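Local structure of NADH oxidoreductase (Mesorhizobium loti, 3PI7) at residues A[56-62]-A[344-349]; A[149-153]-A[176-181]; A[165-171]-A[234-240]. The protein probably binds NADPH and acts as an oxidoreductase on NAD(P)H, a putative quinone reductase built from a GroES-like fold and a Rossmann fold. All coordinates share one frame; numbering follows the deposited sequence.

Interaction 1. Residues A[56-62]-A[344-349]; sequences VNLASIN and KVFIRP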
loop_
_atom_site.group_PDB
_atom_site.type_symbol
_atom_site.label_atom_id
_atom_site.label_comp_id
_atom_site.label_asym_id
_atom_site.label_seq_id
_atom_site.Cartn_x
_atom_site.Cartn_y
_atom_site.Cartn_z
ATOM N N VAL A 56 0.781 -38.418 12.508
ATOM C CA VAL A 56 0.468 -37.902 11.189
ATOM C C VAL A 56 0.114 -38.990 10.207
ATOM O O VAL A 56 0.891 -39.938 10.000
ATOM C CB VAL A 56 1.647 -37.042 10.636
ATOM C CG1 VAL A 56 1.255 -36.403 9.322
ATOM C CG2 VAL A 56 2.075 -35.976 11.641
ATOM N N ASN A 57 -1.059 -38.811 9.562
ATOM C CA ASN A 57 -1.521 -39.717 8.530
ATOM C C ASN A 57 -1.044 -39.205 7.169
ATOM O O ASN A 57 -0.464 -39.966 6.403
ATOM C CB ASN A 57 -3.050 -39.864 8.579
ATOM C CG ASN A 57 -3.585 -40.775 7.502
ATOM O OD1 ASN A 57 -2.935 -41.734 7.082
ATOM N ND2 ASN A 57 -4.802 -40.533 7.076
ATOM N N LEU A 58 -1.270 -37.912 6.886
ATOM C CA LEU A 58 -0.892 -37.269 5.628
ATOM C C LEU A 58 -0.495 -35.845 5.913
ATOM O O LEU A 58 -1.133 -35.202 6.743
ATOM C CB LEU A 58 -2.068 -37.285 4.615
ATOM C CG LEU A 58 -2.541 -38.615 4.009
ATOM C CD1 LEU A 58 -3.898 -38.457 3.340
ATOM C CD2 LEU A 58 -1.547 -39.157 2.983
ATOM N N ALA A 59 0.528 -35.341 5.238
ATOM C CA ALA A 59 0.914 -33.950 5.436
ATOM C C ALA A 59 0.873 -33.251 4.084
ATOM O O ALA A 59 1.215 -33.855 3.081
ATOM C CB ALA A 59 2.312 -33.864 6.060
ATOM N N SER A 60 0.382 -32.024 4.044
ATOM C CA SER A 60 0.359 -31.243 2.808
ATOM C C SER A 60 1.701 -30.620 2.547
ATOM O O SER A 60 2.504 -30.430 3.469
ATOM C CB SER A 60 -0.657 -30.106 2.890
ATOM O OG SER A 60 -2.007 -30.506 2.927
ATOM N N ILE A 61 1.918 -30.220 1.302
ATOM C CA ILE A 61 3.061 -29.405 0.897
ATOM C C ILE A 61 2.473 -28.152 0.275
ATOM O O ILE A 61 1.786 -28.242 -0.753
ATOM C CB ILE A 61 4.084 -30.080 -0.035
ATOM C CG1 ILE A 61 4.563 -31.426 0.536
ATOM C CG2 ILE A 61 5.274 -29.110 -0.298
ATOM C CD1 ILE A 61 5.219 -32.286 -0.526
ATOM N N ASN A 62 2.694 -27.005 0.908
ATOM C CA ASN A 62 2.183 -25.723 0.413
ATOM C C ASN A 62 3.311 -24.794 0.016
ATOM O O ASN A 62 4.407 -24.945 0.551
ATOM C CB ASN A 62 1.357 -25.036 1.507
ATOM C CG ASN A 62 0.086 -25.768 1.834
ATOM O OD1 ASN A 62 -0.765 -25.995 0.971
ATOM N ND2 ASN A 62 -0.025 -26.219 3.068
ATOM N N LYS A 344 -1.975 -30.898 -5.897
ATOM C CA LYS A 344 -1.202 -30.773 -4.667
ATOM C C LYS A 344 -0.418 -32.078 -4.371
ATOM O O LYS A 344 -0.891 -33.178 -4.673
ATOM C CB LYS A 344 -2.162 -30.456 -3.509
ATOM C CG LYS A 344 -1.509 -29.801 -2.306
ATOM C CD LYS A 344 -2.554 -29.351 -1.289
ATOM C CE LYS A 344 -1.852 -28.711 -0.131
ATOM N NZ LYS A 344 -2.751 -27.894 0.727
ATOM N N VAL A 345 0.771 -31.936 -3.781
ATOM C CA VAL A 345 1.617 -33.066 -3.409
ATOM C C VAL A 345 1.475 -33.267 -1.890
ATOM O O VAL A 345 1.434 -32.292 -1.141
ATOM C CB VAL A 345 3.092 -32.867 -3.867
ATOM C CG1 VAL A 345 3.971 -34.045 -3.461
ATOM C CG2 VAL A 345 3.177 -32.659 -5.382
ATOM N N PHE A 346 1.348 -34.524 -1.450
ATOM C CA PHE A 346 1.239 -34.863 -0.027
ATOM C C PHE A 346 2.368 -35.790 0.359
ATOM O O PHE A 346 2.898 -36.501 -0.500
ATOM C CB PHE A 346 -0.101 -35.534 0.273
ATOM C CG PHE A 346 -1.285 -34.641 0.025
ATOM C CD1 PHE A 346 -1.837 -34.525 -1.254
ATOM C CD2 PHE A 346 -1.818 -33.869 1.049
ATOM C CE1 PHE A 346 -2.915 -33.659 -1.493
ATOM C CE2 PHE A 346 -2.913 -33.029 0.816
ATOM C CZ PHE A 346 -3.442 -32.917 -0.452
ATOM N N ILE A 347 2.743 -35.762 1.644
ATOM C CA ILE A 347 3.747 -36.654 2.212
ATOM C C ILE A 347 3.001 -37.635 3.132
ATOM O O ILE A 347 2.181 -37.193 3.942
ATOM C CB ILE A 347 4.860 -35.847 2.939
ATOM C CG1 ILE A 347 5.653 -35.006 1.915
ATOM C CG2 ILE A 347 5.825 -36.764 3.719
ATOM C CD1 ILE A 347 6.660 -33.935 2.536
ATOM N N ARG A 348 3.275 -38.951 2.992
ATOM C CA ARG A 348 2.670 -39.962 3.842
ATOM C C ARG A 348 3.737 -40.591 4.729
ATOM O O ARG A 348 4.568 -41.377 4.253
ATOM C CB ARG A 348 1.929 -41.030 3.027
ATOM C CG ARG A 348 1.139 -41.993 3.905
ATOM C CD ARG A 348 0.613 -43.164 3.103
ATOM N NE ARG A 348 0.092 -44.194 3.997
ATOM C CZ ARG A 348 -0.332 -45.388 3.605
ATOM N NH1 ARG A 348 -0.309 -45.720 2.323
ATOM N NH2 ARG A 348 -0.795 -46.256 4.490
ATOM N N PRO A 349 3.756 -40.245 6.030
ATOM C CA PRO A 349 4.751 -40.856 6.936
ATOM C C PRO A 349 4.497 -42.359 7.156
ATOM O O PRO A 349 3.319 -42.796 7.089
ATOM C CB PRO A 349 4.555 -40.074 8.248
ATOM C CG PRO A 349 3.821 -38.831 7.860
ATOM C CD PRO A 349 2.893 -39.295 6.767
ATOM O OXT PRO A 349 5.475 -43.109 7.374
HETATM O O HOH W 1 0.355 -42.527 7.146
HETATM O O HOH W 2 1.917 -29.194 -3.296
#

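Interaction 2. Residues A[149-153]-A[176-181]; sequences NPLTA and QLCKLI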
loop_
_atom_site.group_PDB
_atom_site.type_symbol
_atom_site.label_atom_id
_atom_site.label_comp_id
_atom_site.label_asym_id
_atom_site.label_seq_id
_atom_site.Cartn_x
_atom_site.Cartn_y
_atom_site.Cartn_z
ATOM N N ASN A 149 -5.176 -23.605 2.708
ATOM C CA ASN A 149 -5.809 -23.035 1.525
ATOM C C ASN A 149 -7.287 -22.763 1.723
ATOM O O ASN A 149 -7.675 -21.644 1.419
ATOM C CB ASN A 149 -5.545 -23.864 0.281
ATOM C CG ASN A 149 -4.098 -23.721 -0.174
ATOM O OD1 ASN A 149 -3.416 -22.737 0.132
ATOM N ND2 ASN A 149 -3.574 -24.749 -0.805
ATOM N N PRO A 150 -8.095 -23.653 2.323
ATOM C CA PRO A 150 -9.525 -23.353 2.486
ATOM C C PRO A 150 -9.800 -22.121 3.344
ATOM O O PRO A 150 -10.653 -21.322 2.983
ATOM C CB PRO A 150 -10.050 -24.627 3.152
ATOM C CG PRO A 150 -9.210 -25.701 2.509
ATOM C CD PRO A 150 -7.837 -25.068 2.676
ATOM N N LEU A 151 -9.067 -21.940 4.472
ATOM C CA LEU A 151 -9.361 -20.782 5.316
ATOM C C LEU A 151 -8.832 -19.525 4.696
ATOM O O LEU A 151 -9.482 -18.499 4.831
ATOM C CB LEU A 151 -8.832 -20.947 6.744
ATOM C CG LEU A 151 -9.467 -22.140 7.487
ATOM C CD1 LEU A 151 -8.865 -22.276 8.854
ATOM C CD2 LEU A 151 -11.016 -21.986 7.595
ATOM N N THR A 152 -7.697 -19.591 3.967
ATOM C CA THR A 152 -7.205 -18.407 3.257
ATOM C C THR A 152 -8.197 -18.043 2.155
ATOM O O THR A 152 -8.443 -16.848 1.934
ATOM C CB THR A 152 -5.817 -18.679 2.654
ATOM O OG1 THR A 152 -4.953 -19.111 3.693
ATOM C CG2 THR A 152 -5.213 -17.448 1.970
ATOM N N ALA A 153 -8.772 -19.060 1.475
ATOM C CA ALA A 153 -9.729 -18.782 0.396
ATOM C C ALA A 153 -10.955 -18.097 0.944
ATOM O O ALA A 153 -11.456 -17.153 0.337
ATOM C CB ALA A 153 -10.138 -20.058 -0.330
ATOM N N GLN A 176 -3.519 -24.179 -6.049
ATOM C CA GLN A 176 -4.693 -24.751 -5.377
ATOM C C GLN A 176 -5.567 -23.669 -4.715
ATOM O O GLN A 176 -6.793 -23.723 -4.796
ATOM C CB GLN A 176 -4.294 -25.792 -4.330
ATOM C CG GLN A 176 -5.512 -26.471 -3.697
ATOM C CD GLN A 176 -6.341 -27.189 -4.740
ATOM O OE1 GLN A 176 -7.473 -26.786 -5.054
ATOM N NE2 GLN A 176 -5.745 -28.192 -5.380
ATOM N N LEU A 177 -4.931 -22.694 -4.060
ATOM C CA LEU A 177 -5.650 -21.617 -3.394
ATOM C C LEU A 177 -6.534 -20.831 -4.398
ATOM O O LEU A 177 -7.740 -20.615 -4.145
ATOM C CB LEU A 177 -4.639 -20.704 -2.705
ATOM C CG LEU A 177 -5.165 -19.452 -2.019
ATOM C CD1 LEU A 177 -6.322 -19.754 -1.062
ATOM C CD2 LEU A 177 -4.044 -18.778 -1.251
ATOM N N CYS A 178 -5.941 -20.435 -5.533
ATOM C CA CYS A 178 -6.687 -19.683 -6.546
ATOM C C CYS A 178 -7.845 -20.513 -7.069
ATOM O O CYS A 178 -8.947 -19.976 -7.253
ATOM C CB CYS A 178 -5.772 -19.216 -7.670
ATOM S SG CYS A 178 -4.652 -17.876 -7.187
ATOM N N LYS A 179 -7.639 -21.826 -7.243
ATOM C CA LYS A 179 -8.717 -22.681 -7.702
ATOM C C LYS A 179 -9.852 -22.739 -6.685
ATOM O O LYS A 179 -11.006 -22.735 -7.093
ATOM C CB LYS A 179 -8.204 -24.083 -8.062
ATOM C CG LYS A 179 -7.245 -24.025 -9.254
ATOM C CD LYS A 179 -6.991 -25.384 -9.917
ATOM C CE LYS A 179 -6.105 -26.292 -9.116
ATOM N NZ LYS A 179 -5.717 -27.476 -9.932
ATOM N N LEU A 180 -9.561 -22.749 -5.369
ATOM C CA LEU A 180 -10.641 -22.719 -4.372
ATOM C C LEU A 180 -11.417 -21.385 -4.454
ATOM O O LEU A 180 -12.643 -21.361 -4.341
ATOM C CB LEU A 180 -10.075 -22.892 -2.952
ATOM C CG LEU A 180 -9.532 -24.272 -2.564
ATOM C CD1 LEU A 180 -8.892 -24.211 -1.222
ATOM C CD2 LEU A 180 -10.609 -25.327 -2.602
ATOM N N ILE A 181 -10.695 -20.270 -4.602
ATOM C CA ILE A 181 -11.328 -18.945 -4.678
ATOM C C ILE A 181 -12.163 -18.845 -5.943
ATOM O O ILE A 181 -13.271 -18.331 -5.886
ATOM C CB ILE A 181 -10.287 -17.797 -4.560
ATOM C CG1 ILE A 181 -9.634 -17.886 -3.172
ATOM C CG2 ILE A 181 -10.972 -16.390 -4.750
ATOM C CD1 ILE A 181 -8.487 -16.914 -2.910
#

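Interaction 3. Residues A[165-171]-A[234-240]; sequences EKAFVMT and PRIFLDA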
loop_
_atom_site.group_PDB
_atom_site.type_symbol
_atom_site.label_atom_id
_atom_site.label_comp_id
_atom_site.label_asym_id
_atom_site.label_seq_id
_atom_site.Cartn_x
_atom_site.Cartn_y
_atom_site.Cartn_z
ATOM N N GLU A 165 -17.354 -5.416 -5.949
ATOM C CA GLU A 165 -17.127 -5.447 -7.393
ATOM C C GLU A 165 -17.086 -6.911 -7.855
ATOM O O GLU A 165 -16.436 -7.724 -7.202
ATOM C CB GLU A 165 -15.818 -4.713 -7.719
ATOM C CG GLU A 165 -15.743 -4.286 -9.164
ATOM C CD GLU A 165 -16.904 -3.445 -9.667
ATOM O OE1 GLU A 165 -17.268 -2.443 -9.007
ATOM O OE2 GLU A 165 -17.481 -3.827 -10.711
ATOM N N LYS A 166 -17.847 -7.280 -8.915
ATOM C CA LYS A 166 -17.888 -8.667 -9.338
ATOM C C LYS A 166 -16.526 -9.169 -9.828
ATOM O O LYS A 166 -16.115 -10.275 -9.458
ATOM C CB LYS A 166 -18.991 -8.911 -10.389
ATOM C CG LYS A 166 -20.402 -8.814 -9.789
ATOM C CD LYS A 166 -20.695 -9.843 -8.649
ATOM C CE LYS A 166 -21.976 -9.545 -7.902
ATOM N NZ LYS A 166 -22.357 -10.655 -6.995
ATOM N N ALA A 167 -15.785 -8.334 -10.571
ATOM C CA ALA A 167 -14.480 -8.767 -11.058
ATOM C C ALA A 167 -13.390 -8.555 -10.037
ATOM O O ALA A 167 -13.396 -7.570 -9.327
ATOM C CB ALA A 167 -14.112 -8.017 -12.324
ATOM N N PHE A 168 -12.419 -9.485 -9.994
ATOM C CA PHE A 168 -11.266 -9.346 -9.117
ATOM C C PHE A 168 -10.101 -10.058 -9.791
ATOM O O PHE A 168 -10.314 -10.803 -10.750
ATOM C CB PHE A 168 -11.566 -9.851 -7.705
ATOM C CG PHE A 168 -11.767 -11.334 -7.615
ATOM C CD1 PHE A 168 -12.980 -11.916 -7.995
ATOM C CD2 PHE A 168 -10.723 -12.169 -7.210
ATOM C CE1 PHE A 168 -13.175 -13.291 -7.873
ATOM C CE2 PHE A 168 -10.917 -13.551 -7.113
ATOM C CZ PHE A 168 -12.121 -14.104 -7.500
ATOM N N VAL A 169 -8.886 -9.745 -9.374
ATOM C CA VAL A 169 -7.704 -10.278 -10.061
ATOM C C VAL A 169 -6.881 -11.151 -9.132
ATOM O O VAL A 169 -6.730 -10.841 -7.951
ATOM C CB VAL A 169 -6.829 -9.121 -10.660
ATOM C CG1 VAL A 169 -5.668 -9.651 -11.504
ATOM C CG2 VAL A 169 -7.667 -8.157 -11.478
HETATM N N MSE A 170 -6.254 -12.186 -9.721
HETATM C CA MSE A 170 -5.349 -13.055 -8.973
HETATM C C MSE A 170 -4.182 -13.459 -9.832
HETATM O O MSE A 170 -4.376 -13.872 -10.968
HETATM C CB MSE A 170 -6.060 -14.326 -8.483
HETATM C CG MSE A 170 -7.056 -14.029 -7.397
HETATM SE SE MSE A 170 -7.735 -15.620 -6.599
HETATM C CE MSE A 170 -8.750 -16.287 -8.120
ATOM N N THR A 171 -2.965 -13.341 -9.291
ATOM C CA THR A 171 -1.794 -13.927 -9.956
ATOM C C THR A 171 -1.658 -15.386 -9.486
ATOM O O THR A 171 -2.265 -15.776 -8.477
ATOM C CB THR A 171 -0.533 -13.151 -9.679
ATOM O OG1 THR A 171 -0.455 -12.877 -8.287
ATOM C CG2 THR A 171 -0.435 -11.900 -10.470
ATOM N N PRO A 234 -12.034 -4.391 -12.005
ATOM C CA PRO A 234 -11.854 -4.989 -10.666
ATOM C C PRO A 234 -11.205 -4.032 -9.679
ATOM O O PRO A 234 -10.415 -3.176 -10.075
ATOM C CB PRO A 234 -10.875 -6.154 -10.945
ATOM C CG PRO A 234 -10.067 -5.676 -12.110
ATOM C CD PRO A 234 -11.084 -4.976 -12.982
ATOM N N ARG A 235 -11.477 -4.221 -8.405
ATOM C CA ARG A 235 -10.813 -3.401 -7.399
ATOM C C ARG A 235 -9.904 -4.233 -6.521
ATOM O O ARG A 235 -8.928 -3.700 -6.005
ATOM C CB ARG A 235 -11.836 -2.615 -6.573
ATOM C CG ARG A 235 -12.294 -1.341 -7.327
ATOM C CD ARG A 235 -13.059 -0.357 -6.448
ATOM N NE ARG A 235 -14.223 -0.932 -5.768
ATOM C CZ ARG A 235 -15.409 -1.154 -6.335
ATOM N NH1 ARG A 235 -15.605 -0.869 -7.619
ATOM N NH2 ARG A 235 -16.405 -1.666 -5.626
ATOM N N ILE A 236 -10.164 -5.537 -6.382
ATOM C CA ILE A 236 -9.301 -6.341 -5.532
ATOM C C ILE A 236 -8.354 -7.120 -6.345
ATOM O O ILE A 236 -8.767 -7.802 -7.267
ATOM C CB ILE A 236 -10.100 -7.294 -4.594
ATOM C CG1 ILE A 236 -11.091 -6.490 -3.721
ATOM C CG2 ILE A 236 -9.179 -8.185 -3.744
ATOM C CD1 ILE A 236 -10.378 -5.492 -2.657
ATOM N N PHE A 237 -7.064 -7.055 -5.962
ATOM C CA PHE A 237 -6.037 -7.858 -6.619
ATOM C C PHE A 237 -5.347 -8.673 -5.539
ATOM O O PHE A 237 -4.671 -8.108 -4.673
ATOM C CB PHE A 237 -5.068 -6.927 -7.377
ATOM C CG PHE A 237 -3.769 -7.525 -7.862
ATOM C CD1 PHE A 237 -3.699 -8.865 -8.266
ATOM C CD2 PHE A 237 -2.617 -6.756 -7.931
ATOM C CE1 PHE A 237 -2.491 -9.418 -8.695
ATOM C CE2 PHE A 237 -1.418 -7.300 -8.419
ATOM C CZ PHE A 237 -1.374 -8.615 -8.828
ATOM N N LEU A 238 -5.526 -10.005 -5.593
ATOM C CA LEU A 238 -4.922 -10.942 -4.641
ATOM C C LEU A 238 -3.664 -11.438 -5.304
ATOM O O LEU A 238 -3.724 -12.114 -6.338
ATOM C CB LEU A 238 -5.899 -12.088 -4.266
ATOM C CG LEU A 238 -7.269 -11.639 -3.734
ATOM C CD1 LEU A 238 -8.174 -12.862 -3.441
ATOM C CD2 LEU A 238 -7.108 -10.816 -2.473
ATOM N N ASP A 239 -2.523 -11.053 -4.751
ATOM C CA ASP A 239 -1.262 -11.337 -5.405
ATOM C C ASP A 239 -0.345 -12.285 -4.630
ATOM O O ASP A 239 0.129 -11.942 -3.545
ATOM C CB ASP A 239 -0.550 -9.994 -5.622
ATOM C CG ASP A 239 0.816 -10.075 -6.290
ATOM O OD1 ASP A 239 1.033 -11.007 -7.105
ATOM O OD2 ASP A 239 1.644 -9.185 -6.031
ATOM N N ALA A 240 -0.018 -13.434 -5.242
ATOM C CA ALA A 240 0.903 -14.417 -4.667
ATOM C C ALA A 240 2.324 -14.291 -5.261
ATOM O O ALA A 240 3.236 -15.015 -4.822
ATOM C CB ALA A 240 0.385 -15.842 -4.963
HETATM O O HOH W 3 -12.736 -6.499 -7.012
HETATM O O HOH W 4 -3.249 -14.898 -6.285
#

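Interaction 1. Residues A[56-62]-A[344-349]
With CG anti to the backbone N (chi1 -158°) and every later torsion extended, K344 reaches across to the other strand and lays its ammonium group against the side chain of N62, whose own chi1 of -67° turns its amide to meet it. The backbones beneath belong to the GroES-like fold: strands 58-60 and 345-348 run antiparallel, so the extreme C terminus is stitched onto an N-terminal strand. A59 and I347 form a hydrogen-bonded pair, with A59 N to I347 O and I347 N to A59 O both 2.8 Å and nearly straight; S60 and F346 form the next, non-hydrogen-bonded pair. Beyond them the strands part, and I61 N reaches V345 O only weakly. A water takes over there, donating to I61 O and accepting from V345 N, while another lies between N57 O and P349 O at the far end, within hydrogen-bonding distance of both, beside the classic beta bulge that N57 and L58 make opposite V88.

On its own face A59 is small, its methyl lying by S119 and W120. I61 CD1 rests against two branched side chains, 3.6 Å from V345 CG1 and 3.7 Å from I347 CG1; V345 lies alongside it, whereas I347 crosses it at about a right angle. P349, the last residue, has no N-H for a further backbone bond and sets CG 3.8 Å from V56 CG1, its carboxylate held by K12. Serine suits the other face because it is short enough to fit beside an aromatic ring and still bond: its hydroxyl is tied to A144 O, and S60 OG lies 3.4 Å from F346 CE2. K344 NZ donates to N62 OD1 at 2.8 Å, tilted 17° from the plane of that carbonyl.

Interaction 2. Residues A[149-153]-A[176-181]
Segments 149-153 and 176-181, parts of helices 148-163 and 176-188, have axes 9.0 Å apart and directions 49° apart, backbones being nearest where N149 faces L177 and A153 faces I181. L177 packs across N149, T152 and A153. A chi1 of 176° turns CG away from its own backbone N and swings the branched tip over segment 149-153: CD1 comes 3.4 Å from N149 O, the same carbonyl that accepts the helical bond from A153 N, and CD2 meets T152 CG2 at 3.7 Å. T152 meets L177 with its methyl, while its hydroxyl is hydrogen-bonded to V148 O in its own helix.

A153 suits the close approach, since its small methyl lets I181 and L180 come close: A153 CB is 3.6 Å from I181 CG1 and also lies against L180 CB. L180 CD1 lies 3.7 Å from P150 N, against N149 CB and near the proline ring, where no N-H has to be satisfied. N149 adds a polar amide. Its side chain crosses that of Q176 at about a right angle, with N149 ND2 3.7 Å from Q176 CB.

Helix 148-163 leads into strand 167-170 of the Rossmann fold and helix 176-188 follows it; no hydrogen bond links the two segments. Cohesion therefore rests on the fit of aliphatic branches, with backbone polar groups such as N149 O already satisfied inside their own helix.

Interaction 3. Residues A[165-171]-A[234-240]
From E165 the side chain bends at chi2 (55°) and doubles over the guanidinium of R235: CB sits above one face of it, CG and CD pass beside NH1, and OE1 ends in a salt bridge with R235 NH1 at 2.7 Å. The carboxylate and guanidinium planes stand 78° apart, so one oxygen is gripped on its anti side rather than both in a flat pair. R235 NE has a second acid, E163.

Strands 167-170 and 236-239 are central, parallel neighbours in the Rossmann sheet. V169 binds through both backbone groups, its N to I236 O (2.9 Å) and its O to L238 N (2.8 Å); a water replaces the direct link between A167 O and I236 N. Beta-branched V169 fits between P234 and F237, with CG2 3.5 Å from P234 CG and CG1 against the ring.

At the C-terminal ends, T171 turns its methyl to the edge of F237 and gives its hydroxyl proton to the anti lone pair of D239 OD1 (2.7 Å). That oxygen also accepts from V241 N and T242 N, so three donors would probably stabilise the buried aspartate as an anion.

How the interactions relate
From the N terminus, the chain first lays down 56-62 in the GroES-like part, which waits for the last residues, 344-349, so that interaction 1 closes a loop enclosing most of the chain. Within that loop, helix 148-163 leads into strand 167-170 and then helix 176-188; interaction 2 closes this short excursion. Interaction 3 brings 234-240 back beside 165-171, and its loop crosses that of interaction 2. These two contacts touch through C178 and I181, which pack on the strand, thus joining helices to the Rossmann sheet. N149 lies against N62 and K344, linking interactions 1 and 2 across the two folds, while interactions 1 and 3 stay about 29 Å apart between centres.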